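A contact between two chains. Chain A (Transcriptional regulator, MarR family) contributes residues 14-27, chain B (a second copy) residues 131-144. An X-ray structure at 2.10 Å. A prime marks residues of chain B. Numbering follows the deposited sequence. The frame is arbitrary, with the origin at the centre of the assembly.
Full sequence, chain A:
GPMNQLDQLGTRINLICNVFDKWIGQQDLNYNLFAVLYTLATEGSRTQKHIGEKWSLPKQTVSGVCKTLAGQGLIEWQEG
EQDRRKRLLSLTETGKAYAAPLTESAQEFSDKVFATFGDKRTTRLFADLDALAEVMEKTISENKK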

# COMPACT_ATOMS: atom_id res chain seq x y z
N ASN A 14 -1.94 0.70 4.61
CA ASN A 14 -1.01 1.60 3.95
C ASN A 14 0.33 1.70 4.66
O ASN A 14 1.35 1.93 4.03
CB ASN A 14 -1.63 2.98 3.73
CG ASN A 14 -2.41 3.06 2.43
OD1 ASN A 14 -1.85 3.33 1.36
ND2 ASN A 14 -3.72 2.86 2.51
N LEU A 15 0.33 1.50 5.98
CA LEU A 15 1.59 1.45 6.75
C LEU A 15 2.39 0.19 6.41
O LEU A 15 3.58 0.26 6.12
CB LEU A 15 1.31 1.55 8.26
CG LEU A 15 2.47 1.39 9.26
CD1 LEU A 15 3.58 2.42 9.04
CD2 LEU A 15 1.95 1.47 10.70
N ILE A 16 1.74 -0.97 6.43
CA ILE A 16 2.41 -2.22 6.06
C ILE A 16 2.98 -2.09 4.64
O ILE A 16 4.17 -2.34 4.40
CB ILE A 16 1.48 -3.45 6.19
CG1 ILE A 16 0.85 -3.53 7.58
CG2 ILE A 16 2.23 -4.73 5.89
CD1 ILE A 16 1.82 -3.81 8.73
N CYS A 17 2.13 -1.66 3.70
CA CYS A 17 2.54 -1.43 2.31
C CYS A 17 3.77 -0.51 2.22
O CYS A 17 4.72 -0.81 1.51
CB CYS A 17 1.37 -0.84 1.52
SG CYS A 17 1.65 -0.72 -0.26
N ASN A 18 3.74 0.59 2.96
CA ASN A 18 4.88 1.51 3.06
C ASN A 18 6.16 0.83 3.57
O ASN A 18 7.26 1.01 3.01
CB ASN A 18 4.50 2.65 4.00
CG ASN A 18 5.46 3.81 3.92
OD1 ASN A 18 5.57 4.48 2.89
ND2 ASN A 18 6.15 4.07 5.02
N VAL A 19 6.02 0.06 4.65
CA VAL A 19 7.14 -0.57 5.33
C VAL A 19 7.74 -1.67 4.47
O VAL A 19 8.96 -1.85 4.47
CB VAL A 19 6.75 -1.07 6.76
CG1 VAL A 19 7.88 -1.84 7.41
CG2 VAL A 19 6.38 0.13 7.66
N PHE A 20 6.88 -2.40 3.76
CA PHE A 20 7.31 -3.36 2.76
C PHE A 20 8.13 -2.68 1.66
O PHE A 20 9.18 -3.19 1.26
CB PHE A 20 6.10 -4.09 2.16
CG PHE A 20 6.46 -5.25 1.28
CD1 PHE A 20 7.05 -6.39 1.81
CD2 PHE A 20 6.22 -5.20 -0.09
CE1 PHE A 20 7.38 -7.45 0.99
CE2 PHE A 20 6.55 -6.26 -0.92
CZ PHE A 20 7.13 -7.39 -0.38
N ASP A 21 7.64 -1.53 1.17
CA ASP A 21 8.37 -0.75 0.19
C ASP A 21 9.70 -0.22 0.72
O ASP A 21 10.67 -0.13 -0.03
CB ASP A 21 7.52 0.42 -0.31
CG ASP A 21 6.61 0.04 -1.45
OD1 ASP A 21 5.79 0.88 -1.87
OD2 ASP A 21 6.71 -1.11 -1.94
N LYS A 22 9.73 0.12 2.00
CA LYS A 22 10.95 0.60 2.64
C LYS A 22 11.99 -0.52 2.70
O LYS A 22 13.16 -0.30 2.37
CB LYS A 22 10.64 1.11 4.04
CG LYS A 22 11.81 1.72 4.78
CD LYS A 22 11.41 2.07 6.21
CE LYS A 22 10.68 3.40 6.26
NZ LYS A 22 10.08 3.64 7.60
N TRP A 23 11.56 -1.72 3.09
CA TRP A 23 12.46 -2.88 3.08
C TRP A 23 13.03 -3.12 1.67
O TRP A 23 14.24 -3.30 1.52
CB TRP A 23 11.77 -4.14 3.59
CG TRP A 23 12.68 -5.30 3.51
CD1 TRP A 23 13.64 -5.64 4.42
CD2 TRP A 23 12.78 -6.24 2.44
NE1 TRP A 23 14.32 -6.76 3.99
CE2 TRP A 23 13.81 -7.14 2.77
CE3 TRP A 23 12.10 -6.41 1.23
CZ2 TRP A 23 14.17 -8.20 1.94
CZ3 TRP A 23 12.46 -7.46 0.41
CH2 TRP A 23 13.48 -8.34 0.76
N ILE A 24 12.17 -3.12 0.66
CA ILE A 24 12.59 -3.28 -0.73
C ILE A 24 13.66 -2.24 -1.08
O ILE A 24 14.66 -2.56 -1.72
CB ILE A 24 11.40 -3.18 -1.73
CG1 ILE A 24 10.46 -4.38 -1.58
CG2 ILE A 24 11.92 -3.08 -3.16
CD1 ILE A 24 9.20 -4.37 -2.50
N GLY A 25 13.44 -1.00 -0.62
CA GLY A 25 14.35 0.10 -0.91
C GLY A 25 15.72 -0.10 -0.28
O GLY A 25 16.72 0.38 -0.80
N GLN A 26 15.74 -0.80 0.86
CA GLN A 26 16.98 -1.13 1.57
C GLN A 26 17.80 -2.21 0.86
O GLN A 26 18.95 -2.47 1.26
CB GLN A 26 16.71 -1.54 3.03
CG GLN A 26 16.14 -0.42 3.90
CD GLN A 26 16.99 0.85 3.90
OE1 GLN A 26 18.07 0.89 4.49
NE2 GLN A 26 16.51 1.87 3.22
N GLN A 27 17.21 -2.83 -0.17
CA GLN A 27 17.95 -3.73 -1.06
C GLN A 27 18.49 -2.94 -2.25
O GLN A 27 19.08 -3.50 -3.17
CB GLN A 27 17.09 -4.92 -1.54
CG GLN A 27 16.17 -5.55 -0.47
CD GLN A 27 16.87 -5.84 0.85
OE1 GLN A 27 17.77 -6.69 0.92
NE2 GLN A 27 16.44 -5.17 1.91
N ALA B 131 1.30 -4.70 15.41
CA ALA B 131 2.39 -5.60 15.81
C ALA B 131 3.23 -5.96 14.60
O ALA B 131 4.45 -5.89 14.66
CB ALA B 131 1.84 -6.86 16.50
N LEU B 132 2.57 -6.29 13.49
CA LEU B 132 3.26 -6.62 12.24
C LEU B 132 4.17 -5.48 11.80
O LEU B 132 5.36 -5.69 11.52
CB LEU B 132 2.26 -6.93 11.13
CG LEU B 132 2.56 -8.05 10.14
CD1 LEU B 132 1.92 -7.71 8.81
CD2 LEU B 132 4.05 -8.30 9.93
N ALA B 133 3.61 -4.27 11.75
CA ALA B 133 4.38 -3.09 11.39
C ALA B 133 5.60 -2.93 12.30
O ALA B 133 6.71 -2.74 11.80
CB ALA B 133 3.50 -1.83 11.40
N GLU B 134 5.40 -3.03 13.62
CA GLU B 134 6.49 -2.93 14.61
C GLU B 134 7.68 -3.87 14.34
O GLU B 134 8.83 -3.43 14.35
CB GLU B 134 5.97 -3.21 16.02
CG GLU B 134 5.02 -2.16 16.60
CD GLU B 134 4.56 -2.52 18.02
OE1 GLU B 134 3.41 -2.19 18.38
OE2 GLU B 134 5.35 -3.14 18.78
N VAL B 135 7.40 -5.15 14.13
CA VAL B 135 8.44 -6.16 13.87
C VAL B 135 9.24 -5.79 12.64
O VAL B 135 10.47 -5.82 12.65
CB VAL B 135 7.85 -7.59 13.62
CG1 VAL B 135 8.91 -8.65 13.90
CG2 VAL B 135 6.62 -7.85 14.48
N MSE B 136 8.51 -5.42 11.59
CA MSE B 136 9.10 -5.07 10.31
C MSE B 136 9.99 -3.84 10.42
O MSE B 136 11.11 -3.85 9.91
CB MSE B 136 8.00 -4.87 9.25
CG MSE B 136 7.26 -6.14 8.83
SE MSE B 136 5.71 -5.80 7.65
CE MSE B 136 5.24 -4.03 8.28
N GLU B 137 9.50 -2.79 11.09
CA GLU B 137 10.28 -1.57 11.28
C GLU B 137 11.53 -1.83 12.12
O GLU B 137 12.61 -1.33 11.81
CB GLU B 137 9.44 -0.46 11.94
CG GLU B 137 8.37 0.14 11.03
CD GLU B 137 8.91 1.17 10.05
OE1 GLU B 137 8.22 2.19 9.83
OE2 GLU B 137 10.02 0.98 9.49
N LYS B 138 11.38 -2.64 13.17
CA LYS B 138 12.48 -2.96 14.07
C LYS B 138 13.58 -3.73 13.35
O LYS B 138 14.76 -3.43 13.52
CB LYS B 138 11.95 -3.77 15.26
CG LYS B 138 12.79 -3.70 16.52
CD LYS B 138 13.94 -4.69 16.51
CE LYS B 138 14.59 -4.82 17.87
NZ LYS B 138 13.72 -5.57 18.81
N THR B 139 13.18 -4.72 12.54
CA THR B 139 14.10 -5.55 11.75
C THR B 139 14.82 -4.70 10.71
O THR B 139 16.02 -4.89 10.46
CB THR B 139 13.34 -6.73 11.05
OG1 THR B 139 12.52 -7.41 12.00
CG2 THR B 139 14.31 -7.73 10.42
N ILE B 140 14.09 -3.76 10.11
CA ILE B 140 14.67 -2.80 9.18
C ILE B 140 15.69 -1.88 9.88
O ILE B 140 16.78 -1.65 9.35
CB ILE B 140 13.57 -1.98 8.45
CG1 ILE B 140 12.78 -2.87 7.48
CG2 ILE B 140 14.17 -0.79 7.70
CD1 ILE B 140 11.45 -2.28 7.05
N SER B 141 15.34 -1.38 11.07
CA SER B 141 16.26 -0.54 11.86
C SER B 141 17.57 -1.25 12.13
O SER B 141 18.64 -0.67 11.97
CB SER B 141 15.63 -0.11 13.19
OG SER B 141 14.50 0.71 12.96
N GLU B 142 17.47 -2.52 12.53
CA GLU B 142 18.64 -3.35 12.81
C GLU B 142 19.59 -3.38 11.61
O GLU B 142 20.79 -3.15 11.77
CB GLU B 142 18.21 -4.78 13.18
CG GLU B 142 17.41 -4.86 14.48
CD GLU B 142 16.87 -6.26 14.77
OE1 GLU B 142 16.87 -7.11 13.85
OE2 GLU B 142 16.46 -6.51 15.92
N ASN B 143 19.04 -3.61 10.42
CA ASN B 143 19.82 -3.69 9.18
C ASN B 143 20.47 -2.38 8.76
O ASN B 143 21.47 -2.40 8.02
CB ASN B 143 18.96 -4.25 8.04
CG ASN B 143 18.46 -5.66 8.31
OD1 ASN B 143 19.14 -6.47 8.93
ND2 ASN B 143 17.25 -5.95 7.84
N LYS B 144 19.93 -1.25 9.21
CA LYS B 144 20.53 0.05 8.93
C LYS B 144 21.81 0.26 9.73
O LYS B 144 21.78 0.43 10.95
CB LYS B 144 19.55 1.19 9.21
CG LYS B 144 18.62 1.50 8.08
CD LYS B 144 18.23 2.96 8.11
CE LYS B 144 17.06 3.24 7.20
NZ LYS B 144 16.77 4.70 7.13

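How do the two backbones lie against each other? Both stretches are largely helical, and they run in nearly the same direction, their axes inclined by 16° and 9.7 Å apart at closest approach. The register advances at helical intervals: Ile16 lies beside Ala133′, with CA of Ile16 5.7 Å from CA of Ala133′, then Val19 beside Glu137′ and Trp23 beside Ile140′. The approach is tightest at Ala133′, where the side chain is a single methyl.

What fills the space between the helices? Apolar side chains do most of the work. Ile16 leaves its backbone sideways, yet its m, m rotamer brings CD1 to 3.7 Å from CB of Ala133′, 3.9 Å from CD1 of Leu132′ and 3.5 Å from CE of Met136′, a selenomethionine. One turn on, Val19 points toward the chain B helix, and its CG1 packs 3.5 Å from CE of Met136′ and 3.6 Å from CD1 of Ile140′. A short branched side chain fits here, filling the gap without having to reach far.

Why does Ile140′ bury more surface than any other residue in the contact? It points toward chain A and extends CD1 between two successive turns, touching Val19 and lying 3.9 Å from CB of Trp23. Its CG1 sits at the edge of the indole ring, near the ring plane.

Where does charge enter? Lys22 and Glu137′ form a salt bridge alongside the apolar packing. The long lysine chain carries NZ to 3.3 Å from OE2 of Glu137′ in a hydrogen bond, and to 3.2 Å from OE1 of Glu137′ in a weak one. Glu137′ leaves its helix sideways, but its bent m, m side chain brings the carboxylate closer to chain A, where OE1 also lies 3.5 Å from CG2 of Val19.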